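Local coordinates for protein transcriptional regulators (LACI-FAMILY TRANSCRIPTIONAL REGULATORY PROTEIN) (Corynebacterium glutamicum, PDB 3GYB) that probably acts as a DNA-binding transcription factor of the LacI family that recognises regulatory DNA, and binds a magnesium ion, at residues Gln6-Leu11 and Tyr36-Ile41; Tyr15-Phe20 and Gly210-Pro215; Leu116-Ile121 and Val177-Ser182. One frame throughout, in Å; residues are numbered along the deposited sequence.

How the contacts relate
From the N terminus, contact 1 is the first to close, a short loop: strands 7-12 and 37-41 pair side by side, joined through helix 21-31. The loop after strand 7-12 belongs to contact 2 and lies within that first excursion, but its partner, Gly210-Pro215, comes some 190 residues later, so the two contacts cross along the chain. Contact 3 closes a shorter loop than contact 2, between Leu116-Ile121 and Val177-Ser182, wholly within the span of contact 2. Contacts 1 and 3 lie on opposite sides of the chain's centre, their own centres about 41 Å apart. Contact 2 bridges them: Tyr15 packs on Val40, and Tyr211 on Phe181.

Contact 1: residues Gln6-Leu11 and Tyr36-Ile41; sequences QLIAVL and YRLSVI
With chi1 at -63°, Ile8 holds CG1 anti to its carbonyl carbon; the same first-torsion choice in Tyr36 (chi1 -71°) places CG anti to its carbonyl carbon, and the ring that follows comes up against Ile8. Ile8 CG1 lies 3.8 Å from Tyr36 CD1, an oblique approach to the ring. On the face of the sheet that carries Ile8 and Val10, Leu38 lies alongside Ile8, and its CD2 branch presses within 3.5 Å of Ile8 CB. Val10 and Val40 continue this face more loosely. Between these side chains the backbones form a parallel ladder, in which Ile8 and Val10 each use both N-H and C=O toward the other strand. Arg37 N donates to Gln6 O at 2.8 Å, Ile8 N to Arg37 O, Ser39 N to Ile8 O at a longer 3.2 Å, Val10 N to Ser39 O, and Ile41 N to Val10 O. This is a beta-alpha-beta crossover, opening the Rossmann-like lobe of a periplasmic binding protein-like fold: helix 21-31 connects the strands and packs on Leu38 and Val40, while helix 231-246 reaches Ile8 and Tyr36. The other face carries Leu7, Ala9 and Leu11 beside Arg37, Ser39 and Ile41, their partners in the ladder. There Leu11 and Ile41 stand side by side, Leu11 CG 4.0 Å from Ile41 CB, and helix 52-57 packs on Ala9, Leu11 and Ile41. Leu7 CD2 comes 4.1 Å from Arg37 CB, but the extended arginine chain carries its guanidinium off to a salt bridge with Asp51 and a hydrogen bond with Ser55 of the second subunit. Strand 37-41 is outermost within its own chain, and Leu38 and Val40 make backbone hydrogen bonds to that second subunit.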
loop_
_atom_site.group_PDB
_atom_site.type_symbol
_atom_site.label_atom_id
_atom_site.label_comp_id
_atom_site.label_asym_id
_atom_site.label_seq_id
_atom_site.Cartn_x
_atom_site.Cartn_y
_atom_site.Cartn_z
ATOM N N GLN A 6 -21.852 -2.824 -16.934
ATOM C CA GLN A 6 -20.541 -3.430 -17.164
ATOM C C GLN A 6 -19.584 -3.022 -16.056
ATOM O O GLN A 6 -18.364 -3.120 -16.191
ATOM C CB GLN A 6 -19.974 -2.993 -18.511
ATOM C CG GLN A 6 -20.732 -3.545 -19.702
ATOM C CD GLN A 6 -20.078 -3.183 -21.018
ATOM O OE1 GLN A 6 -20.029 -2.013 -21.399
ATOM N NE2 GLN A 6 -19.565 -4.188 -21.720
ATOM N N LEU A 7 -20.160 -2.563 -14.955
ATOM C CA LEU A 7 -19.389 -2.128 -13.810
ATOM C C LEU A 7 -19.373 -3.178 -12.710
ATOM O O LEU A 7 -20.394 -3.800 -12.415
ATOM C CB LEU A 7 -19.978 -0.829 -13.269
ATOM C CG LEU A 7 -19.682 0.469 -14.023
ATOM C CD1 LEU A 7 -20.572 1.592 -13.484
ATOM C CD2 LEU A 7 -18.205 0.818 -13.874
ATOM N N ILE A 8 -18.200 -3.385 -12.124
ATOM C CA ILE A 8 -18.044 -4.331 -11.031
ATOM C C ILE A 8 -17.456 -3.543 -9.873
ATOM O O ILE A 8 -16.399 -2.929 -10.012
ATOM C CB ILE A 8 -17.075 -5.484 -11.394
ATOM C CG1 ILE A 8 -17.633 -6.295 -12.566
ATOM C CG2 ILE A 8 -16.851 -6.380 -10.180
ATOM C CD1 ILE A 8 -18.953 -6.985 -12.271
ATOM N N ALA A 9 -18.154 -3.541 -8.743
ATOM C CA ALA A 9 -17.687 -2.831 -7.559
ATOM C C ALA A 9 -16.818 -3.781 -6.745
ATOM O O ALA A 9 -17.174 -4.941 -6.549
ATOM C CB ALA A 9 -18.877 -2.361 -6.724
ATOM N N VAL A 10 -15.674 -3.292 -6.282
ATOM C CA VAL A 10 -14.776 -4.108 -5.485
ATOM C C VAL A 10 -14.626 -3.455 -4.116
ATOM O O VAL A 10 -14.159 -2.319 -4.010
ATOM C CB VAL A 10 -13.392 -4.227 -6.162
ATOM C CG1 VAL A 10 -12.490 -5.140 -5.343
ATOM C CG2 VAL A 10 -13.556 -4.774 -7.577
ATOM N N LEU A 11 -15.029 -4.169 -3.069
ATOM C CA LEU A 11 -14.947 -3.633 -1.716
ATOM C C LEU A 11 -13.747 -4.135 -0.926
ATOM O O LEU A 11 -13.557 -5.340 -0.767
ATOM C CB LEU A 11 -16.231 -3.960 -0.940
ATOM C CG LEU A 11 -17.473 -3.113 -1.231
ATOM C CD1 LEU A 11 -17.907 -3.265 -2.684
ATOM C CD2 LEU A 11 -18.585 -3.547 -0.297
ATOM N N TYR A 36 -15.737 -5.523 -18.800
ATOM C CA TYR A 36 -16.074 -4.987 -17.487
ATOM C C TYR A 36 -15.058 -3.951 -17.036
ATOM O O TYR A 36 -13.896 -3.985 -17.444
ATOM C CB TYR A 36 -16.141 -6.113 -16.453
ATOM C CG TYR A 36 -17.338 -7.020 -16.626
ATOM C CD1 TYR A 36 -18.607 -6.614 -16.212
ATOM C CD2 TYR A 36 -17.209 -8.266 -17.237
ATOM C CE1 TYR A 36 -19.720 -7.426 -16.405
ATOM C CE2 TYR A 36 -18.318 -9.086 -17.438
ATOM C CZ TYR A 36 -19.567 -8.660 -17.020
ATOM O OH TYR A 36 -20.663 -9.459 -17.232
ATOM N N ARG A 37 -15.519 -3.029 -16.200
ATOM C CA ARG A 37 -14.675 -1.983 -15.635
ATOM C C ARG A 37 -14.843 -2.097 -14.123
ATOM O O ARG A 37 -15.927 -2.432 -13.645
ATOM C CB ARG A 37 -15.125 -0.611 -16.134
ATOM C CG ARG A 37 -14.847 -0.402 -17.616
ATOM C CD ARG A 37 -15.546 0.827 -18.167
ATOM N NE ARG A 37 -15.338 0.954 -19.609
ATOM C CZ ARG A 37 -14.294 1.555 -20.171
ATOM N NH1 ARG A 37 -13.346 2.100 -19.418
ATOM N NH2 ARG A 37 -14.189 1.596 -21.492
ATOM N N LEU A 38 -13.779 -1.817 -13.378
ATOM C CA LEU A 38 -13.812 -1.939 -11.923
ATOM C C LEU A 38 -13.674 -0.626 -11.175
ATOM O O LEU A 38 -12.971 0.273 -11.614
ATOM C CB LEU A 38 -12.678 -2.853 -11.454
ATOM C CG LEU A 38 -12.417 -4.151 -12.218
ATOM C CD1 LEU A 38 -11.204 -4.847 -11.616
ATOM C CD2 LEU A 38 -13.638 -5.050 -12.158
ATOM N N SER A 39 -14.347 -0.533 -10.031
ATOM C CA SER A 39 -14.254 0.648 -9.179
ATOM C C SER A 39 -14.176 0.135 -7.748
ATOM O O SER A 39 -14.871 -0.817 -7.383
ATOM C CB SER A 39 -15.468 1.561 -9.352
ATOM O OG SER A 39 -15.237 2.807 -8.710
ATOM N N VAL A 40 -13.324 0.761 -6.943
ATOM C CA VAL A 40 -13.120 0.337 -5.566
ATOM C C VAL A 40 -13.824 1.176 -4.507
ATOM O O VAL A 40 -13.850 2.406 -4.572
ATOM C CB VAL A 40 -11.604 0.295 -5.235
ATOM C CG1 VAL A 40 -11.392 -0.078 -3.777
ATOM C CG2 VAL A 40 -10.906 -0.721 -6.141
ATOM N N ILE A 41 -14.394 0.477 -3.532
ATOM C CA ILE A 41 -15.090 1.085 -2.403
ATOM C C ILE A 41 -14.343 0.580 -1.168
ATOM O O ILE A 41 -14.106 -0.617 -1.043
ATOM C CB ILE A 41 -16.560 0.595 -2.330
ATOM C CG1 ILE A 41 -17.334 1.047 -3.572
ATOM C CG2 ILE A 41 -17.222 1.094 -1.045
ATOM C CD1 ILE A 41 -17.567 2.541 -3.663
#

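Contact 2: residues Tyr15-Phe20 and Gly210-Pro215; sequences YSNPWF and GYDNTP. With MG (magnesium ion), chain C.
A partly buried, water-bridged meeting of two loops brings Asn17, Pro18 and Trp19, which follow strand 7-12, against Asp212, Thr214 and Pro215, which follow strand 207-211. Its direct part is apolar and small. Pro18 CG comes 3.9 Å from Thr214 CB, the proline ring crossing the threonine side chain at a slant, while Pro18 CB lies 4.0 Å from Pro215 CD. The methyl CG2 of Thr214 is turned to the backbone of Trp19. With chi1 at 54°, Thr214 places OG1 between its backbone N and carbonyl carbon, and this hydroxyl caps Ala217 N at the start of helix 215-218. The polar part runs through two waters that clamp the carboxylate of Asp212 to the amide of Asn17. One donates to Asn17 OD1 and, at 2.8 Å, to Asp212 OD2; the other accepts from Asn17 ND2 and donates to the same OD2 at 2.6 Å. Both ends of the amide are thus engaged, and Asn17 OD1 also accepts a weak bond from Trp19 N (3.5 Å). Asp212 OD2, which accepts a hydrogen bond from each water, also sits 3.4 Å from Trp19 CB; the indole extends beyond the contact. Asp212 uses its main chain for the metal: Asp212 O binds magnesium at 2.2 Å. Three waters, together with Asp229 and Ser231, complete six ligands. One of these waters donates to Trp19 O at 2.6 Å, linking the first loop to the ion through its second shell; another lies near Asn213 O. Here two waters bridge the loops and a magnesium ion sits beside them, in a setting of loops facing one another across the cleft between two lobes, where periplasmic binding protein-like domains typically hold their ligand.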
loop_
_atom_site.group_PDB
_atom_site.type_symbol
_atom_site.label_atom_id
_atom_site.label_comp_id
_atom_site.label_asym_id
_atom_site.label_seq_id
_atom_site.Cartn_x
_atom_site.Cartn_y
_atom_site.Cartn_z
ATOM N N TYR A 15 -6.839 1.055 2.185
ATOM C CA TYR A 15 -5.811 1.217 1.160
ATOM C C TYR A 15 -4.403 1.067 1.740
ATOM O O TYR A 15 -3.451 0.798 1.003
ATOM C CB TYR A 15 -5.949 2.588 0.485
ATOM C CG TYR A 15 -7.041 2.640 -0.560
ATOM C CD1 TYR A 15 -6.911 1.933 -1.756
ATOM C CD2 TYR A 15 -8.208 3.370 -0.349
ATOM C CE1 TYR A 15 -7.918 1.949 -2.716
ATOM C CE2 TYR A 15 -9.229 3.391 -1.307
ATOM C CZ TYR A 15 -9.071 2.676 -2.485
ATOM O OH TYR A 15 -10.064 2.676 -3.436
ATOM N N SER A 16 -4.281 1.237 3.055
ATOM C CA SER A 16 -2.993 1.134 3.742
ATOM C C SER A 16 -2.471 -0.298 3.866
ATOM O O SER A 16 -1.295 -0.509 4.179
ATOM C CB SER A 16 -3.086 1.765 5.137
ATOM O OG SER A 16 -3.339 3.158 5.053
ATOM N N ASN A 17 -3.344 -1.274 3.635
ATOM C CA ASN A 17 -2.967 -2.687 3.696
ATOM C C ASN A 17 -3.040 -3.204 2.259
ATOM O O ASN A 17 -4.117 -3.530 1.767
ATOM C CB ASN A 17 -3.942 -3.456 4.597
ATOM C CG ASN A 17 -3.602 -4.934 4.697
ATOM O OD1 ASN A 17 -2.570 -5.377 4.193
ATOM N ND2 ASN A 17 -4.472 -5.701 5.347
ATOM N N PRO A 18 -1.886 -3.288 1.574
ATOM C CA PRO A 18 -1.761 -3.741 0.185
ATOM C C PRO A 18 -1.993 -5.215 -0.128
ATOM O O PRO A 18 -1.587 -5.683 -1.186
ATOM C CB PRO A 18 -0.349 -3.300 -0.186
ATOM C CG PRO A 18 0.391 -3.532 1.086
ATOM C CD PRO A 18 -0.559 -2.961 2.130
ATOM N N TRP A 19 -2.652 -5.939 0.768
ATOM C CA TRP A 19 -2.907 -7.357 0.534
ATOM C C TRP A 19 -3.753 -7.600 -0.724
ATOM O O TRP A 19 -3.616 -8.626 -1.398
ATOM C CB TRP A 19 -3.642 -7.972 1.732
ATOM C CG TRP A 19 -5.129 -7.713 1.714
ATOM C CD1 TRP A 19 -5.774 -6.568 2.093
ATOM C CD2 TRP A 19 -6.141 -8.593 1.209
ATOM N NE1 TRP A 19 -7.124 -6.680 1.849
ATOM C CE2 TRP A 19 -7.376 -7.913 1.306
ATOM C CE3 TRP A 19 -6.123 -9.891 0.681
ATOM C CZ2 TRP A 19 -8.582 -8.486 0.890
ATOM C CZ3 TRP A 19 -7.323 -10.463 0.268
ATOM C CH2 TRP A 19 -8.535 -9.759 0.376
ATOM N N PHE A 20 -4.616 -6.639 -1.032
ATOM C CA PHE A 20 -5.556 -6.727 -2.150
ATOM C C PHE A 20 -5.037 -6.342 -3.534
ATOM O O PHE A 20 -5.689 -6.626 -4.540
ATOM C CB PHE A 20 -6.757 -5.838 -1.841
ATOM C CG PHE A 20 -6.422 -4.370 -1.852
ATOM C CD1 PHE A 20 -6.469 -3.642 -3.038
ATOM C CD2 PHE A 20 -5.980 -3.736 -0.694
ATOM C CE1 PHE A 20 -6.075 -2.304 -3.072
ATOM C CE2 PHE A 20 -5.583 -2.395 -0.720
ATOM C CZ PHE A 20 -5.630 -1.682 -1.911
ATOM N N GLY A 210 5.389 -13.167 8.223
ATOM C CA GLY A 210 4.106 -12.528 7.988
ATOM C C GLY A 210 3.133 -13.397 7.219
ATOM O O GLY A 210 3.282 -14.619 7.175
ATOM N N TYR A 211 2.143 -12.767 6.597
ATOM C CA TYR A 211 1.122 -13.483 5.841
ATOM C C TYR A 211 0.509 -12.510 4.840
ATOM O O TYR A 211 0.113 -11.409 5.217
ATOM C CB TYR A 211 0.038 -13.993 6.810
ATOM C CG TYR A 211 -0.782 -15.183 6.331
ATOM C CD1 TYR A 211 -0.827 -16.360 7.081
ATOM C CD2 TYR A 211 -1.540 -15.119 5.165
ATOM C CE1 TYR A 211 -1.610 -17.442 6.682
ATOM C CE2 TYR A 211 -2.329 -16.203 4.754
ATOM C CZ TYR A 211 -2.356 -17.355 5.522
ATOM O OH TYR A 211 -3.136 -18.425 5.125
ATOM N N ASP A 212 0.470 -12.924 3.572
ATOM C CA ASP A 212 -0.093 -12.167 2.444
ATOM C C ASP A 212 0.853 -11.991 1.263
ATOM O O ASP A 212 0.402 -11.864 0.142
ATOM C CB ASP A 212 -0.560 -10.754 2.836
ATOM C CG ASP A 212 -1.827 -10.754 3.670
ATOM O OD1 ASP A 212 -2.481 -11.813 3.779
ATOM O OD2 ASP A 212 -2.163 -9.680 4.212
ATOM N N ASN A 213 2.158 -11.988 1.503
ATOM C CA ASN A 213 3.121 -11.742 0.426
ATOM C C ASN A 213 2.738 -10.468 -0.327
ATOM O O ASN A 213 2.606 -10.453 -1.563
ATOM C CB ASN A 213 3.215 -12.899 -0.568
ATOM C CG ASN A 213 4.367 -12.702 -1.548
ATOM O OD1 ASN A 213 5.449 -12.277 -1.146
ATOM N ND2 ASN A 213 4.142 -12.999 -2.825
ATOM N N THR A 214 2.553 -9.403 0.443
ATOM C CA THR A 214 2.216 -8.087 -0.087
ATOM C C THR A 214 3.409 -7.584 -0.891
ATOM O O THR A 214 4.517 -8.108 -0.765
ATOM C CB THR A 214 2.014 -7.070 1.046
ATOM O OG1 THR A 214 3.176 -7.079 1.887
ATOM C CG2 THR A 214 0.781 -7.391 1.866
ATOM N N PRO A 215 3.199 -6.562 -1.732
ATOM C CA PRO A 215 4.308 -6.022 -2.525
ATOM C C PRO A 215 5.408 -5.517 -1.580
ATOM O O PRO A 215 6.593 -5.596 -1.893
ATOM C CB PRO A 215 3.649 -4.888 -3.303
ATOM C CG PRO A 215 2.264 -5.414 -3.530
ATOM C CD PRO A 215 1.913 -5.990 -2.171
HETATM MG MG MG C . -1.082 -12.099 -1.409
HETATM O O HOH W 1 -0.919 -7.263 4.996
HETATM O O HOH W 2 -4.209 -8.517 5.329
HETATM O O HOH W 3 -2.516 -10.792 -0.344
HETATM O O HOH W 4 0.044 -10.485 -2.465
HETATM O O HOH W 5 0.189 -13.542 -2.425
#

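Contact 3: residues Leu116-Ile121 and Val177-Ser182; sequences LGHTHI and VTAIFS
The first bridge of a parallel strand pair, in the periplasmic binding protein-like region, is flanked by His118, which meets Thr178 and Ala179. His118 ND1 and Thr178 OG1 share a nearly straight hydrogen bond of 2.8 Å at the edge of the imidazole, near the ring plane. With chi1 at 62°, Thr178 OG1 lies between its backbone N and carbonyl carbon, which directs it to His118 ND1; the hydroxyl also lies 2.7 Å from a water that accepts from Thr119 N. Ala179 CB lies over one face of the same imidazole, offset toward the rim, a CH-pi contact 3.7 Å from the ring centroid and 18° off the normal. The ring is therefore gripped at edge and face by consecutive residues, and its far nitrogen, NE2, is hydrogen-bonded to Ala270 O, which would further fix its rotation. The backbones meet at His120, centre of an inverse gamma turn, whose O accepts from Thr178 N at 3.0 Å; Val177 CA-H approaches the same oxygen. Beyond it Ile121 pairs with Ala179, Ile121 CA lying 3.5 Å from Ala179 O. Ala179 N, buried here, has no hydrogen-bond partner in the model. Before the turn, helix 102-115 ends in a Schellman motif at Gly117. Strand 179-182 lies between strands 121-124 and 207-211, while helices 102-115 and 129-144 pack on Ile121 and Phe181.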
loop_
_atom_site.group_PDB
_atom_site.type_symbol
_atom_site.label_atom_id
_atom_site.label_comp_id
_atom_site.label_asym_id
_atom_site.label_seq_id
_atom_site.Cartn_x
_atom_site.Cartn_y
_atom_site.Cartn_z
ATOM N N LEU A 116 12.448 -24.521 12.713
ATOM C CA LEU A 116 13.676 -23.724 12.775
ATOM C C LEU A 116 14.301 -23.762 14.169
ATOM O O LEU A 116 15.365 -23.181 14.399
ATOM C CB LEU A 116 13.408 -22.269 12.372
ATOM C CG LEU A 116 13.263 -21.990 10.875
ATOM C CD1 LEU A 116 12.771 -20.567 10.654
ATOM C CD2 LEU A 116 14.603 -22.199 10.188
ATOM N N GLY A 117 13.634 -24.431 15.106
ATOM C CA GLY A 117 14.177 -24.531 16.450
ATOM C C GLY A 117 13.622 -23.576 17.492
ATOM O O GLY A 117 14.088 -23.561 18.633
ATOM N N HIS A 118 12.633 -22.776 17.115
ATOM C CA HIS A 118 12.033 -21.832 18.053
ATOM C C HIS A 118 10.973 -22.536 18.894
ATOM O O HIS A 118 10.233 -23.376 18.385
ATOM C CB HIS A 118 11.379 -20.673 17.293
ATOM C CG HIS A 118 12.348 -19.813 16.544
ATOM N ND1 HIS A 118 13.049 -18.787 17.141
ATOM C CD2 HIS A 118 12.749 -19.843 15.251
ATOM C CE1 HIS A 118 13.840 -18.221 16.246
ATOM N NE2 HIS A 118 13.677 -18.841 15.091
ATOM N N THR A 119 10.906 -22.201 20.180
ATOM C CA THR A 119 9.903 -22.782 21.064
ATOM C C THR A 119 9.064 -21.669 21.687
ATOM O O THR A 119 7.853 -21.815 21.843
ATOM C CB THR A 119 10.540 -23.647 22.173
ATOM O OG1 THR A 119 11.599 -22.922 22.808
ATOM C CG2 THR A 119 11.083 -24.940 21.578
ATOM N N HIS A 120 9.707 -20.562 22.042
ATOM C CA HIS A 120 8.994 -19.417 22.603
ATOM C C HIS A 120 8.530 -18.575 21.422
ATOM O O HIS A 120 9.152 -17.576 21.054
ATOM C CB HIS A 120 9.915 -18.616 23.525
ATOM C CG HIS A 120 10.215 -19.319 24.812
ATOM N ND1 HIS A 120 9.248 -19.569 25.761
ATOM C CD2 HIS A 120 11.358 -19.873 25.282
ATOM C CE1 HIS A 120 9.780 -20.251 26.759
ATOM N NE2 HIS A 120 11.059 -20.449 26.495
ATOM N N ILE A 121 7.424 -19.010 20.833
ATOM C CA ILE A 121 6.846 -18.373 19.661
ATOM C C ILE A 121 5.597 -17.590 20.022
ATOM O O ILE A 121 4.741 -18.074 20.762
ATOM C CB ILE A 121 6.480 -19.442 18.612
ATOM C CG1 ILE A 121 7.743 -20.209 18.207
ATOM C CG2 ILE A 121 5.809 -18.796 17.411
ATOM C CD1 ILE A 121 7.477 -21.487 17.422
ATOM N N VAL A 177 10.582 -14.449 24.109
ATOM C CA VAL A 177 10.111 -14.719 22.753
ATOM C C VAL A 177 11.234 -14.563 21.732
ATOM O O VAL A 177 11.925 -13.543 21.714
ATOM C CB VAL A 177 8.955 -13.772 22.375
ATOM C CG1 VAL A 177 8.624 -13.898 20.889
ATOM C CG2 VAL A 177 7.733 -14.108 23.211
ATOM N N THR A 178 11.407 -15.573 20.883
ATOM C CA THR A 178 12.460 -15.540 19.869
ATOM C C THR A 178 11.935 -15.471 18.438
ATOM O O THR A 178 12.703 -15.250 17.498
ATOM C CB THR A 178 13.386 -16.773 19.987
ATOM O OG1 THR A 178 12.633 -17.973 19.756
ATOM C CG2 THR A 178 14.000 -16.836 21.369
ATOM N N ALA A 179 10.631 -15.653 18.265
ATOM C CA ALA A 179 10.047 -15.606 16.931
ATOM C C ALA A 179 8.598 -15.176 17.011
ATOM O O ALA A 179 7.897 -15.503 17.968
ATOM C CB ALA A 179 10.149 -16.976 16.263
ATOM N N ILE A 180 8.159 -14.438 15.999
ATOM C CA ILE A 180 6.789 -13.956 15.943
ATOM C C ILE A 180 6.131 -14.315 14.620
ATOM O O ILE A 180 6.725 -14.127 13.555
ATOM C CB ILE A 180 6.734 -12.411 16.083
ATOM C CG1 ILE A 180 7.219 -11.992 17.472
ATOM C CG2 ILE A 180 5.314 -11.913 15.827
ATOM C CD1 ILE A 180 7.403 -10.480 17.641
ATOM N N PHE A 181 4.924 -14.870 14.692
ATOM C CA PHE A 181 4.148 -15.160 13.495
ATOM C C PHE A 181 3.086 -14.069 13.487
ATOM O O PHE A 181 2.155 -14.086 14.293
ATOM C CB PHE A 181 3.488 -16.550 13.546
ATOM C CG PHE A 181 2.320 -16.706 12.596
ATOM C CD1 PHE A 181 2.352 -16.150 11.319
ATOM C CD2 PHE A 181 1.182 -17.405 12.987
ATOM C CE1 PHE A 181 1.273 -16.282 10.449
ATOM C CE2 PHE A 181 0.097 -17.543 12.123
ATOM C CZ PHE A 181 0.141 -16.981 10.853
ATOM N N SER A 182 3.255 -13.098 12.595
ATOM C CA SER A 182 2.325 -11.987 12.472
ATOM C C SER A 182 1.145 -12.401 11.600
ATOM O O SER A 182 1.330 -12.971 10.525
ATOM C CB SER A 182 3.037 -10.783 11.848
ATOM O OG SER A 182 2.180 -9.657 11.824
HETATM O O HOH W 6 12.503 -20.142 21.326
#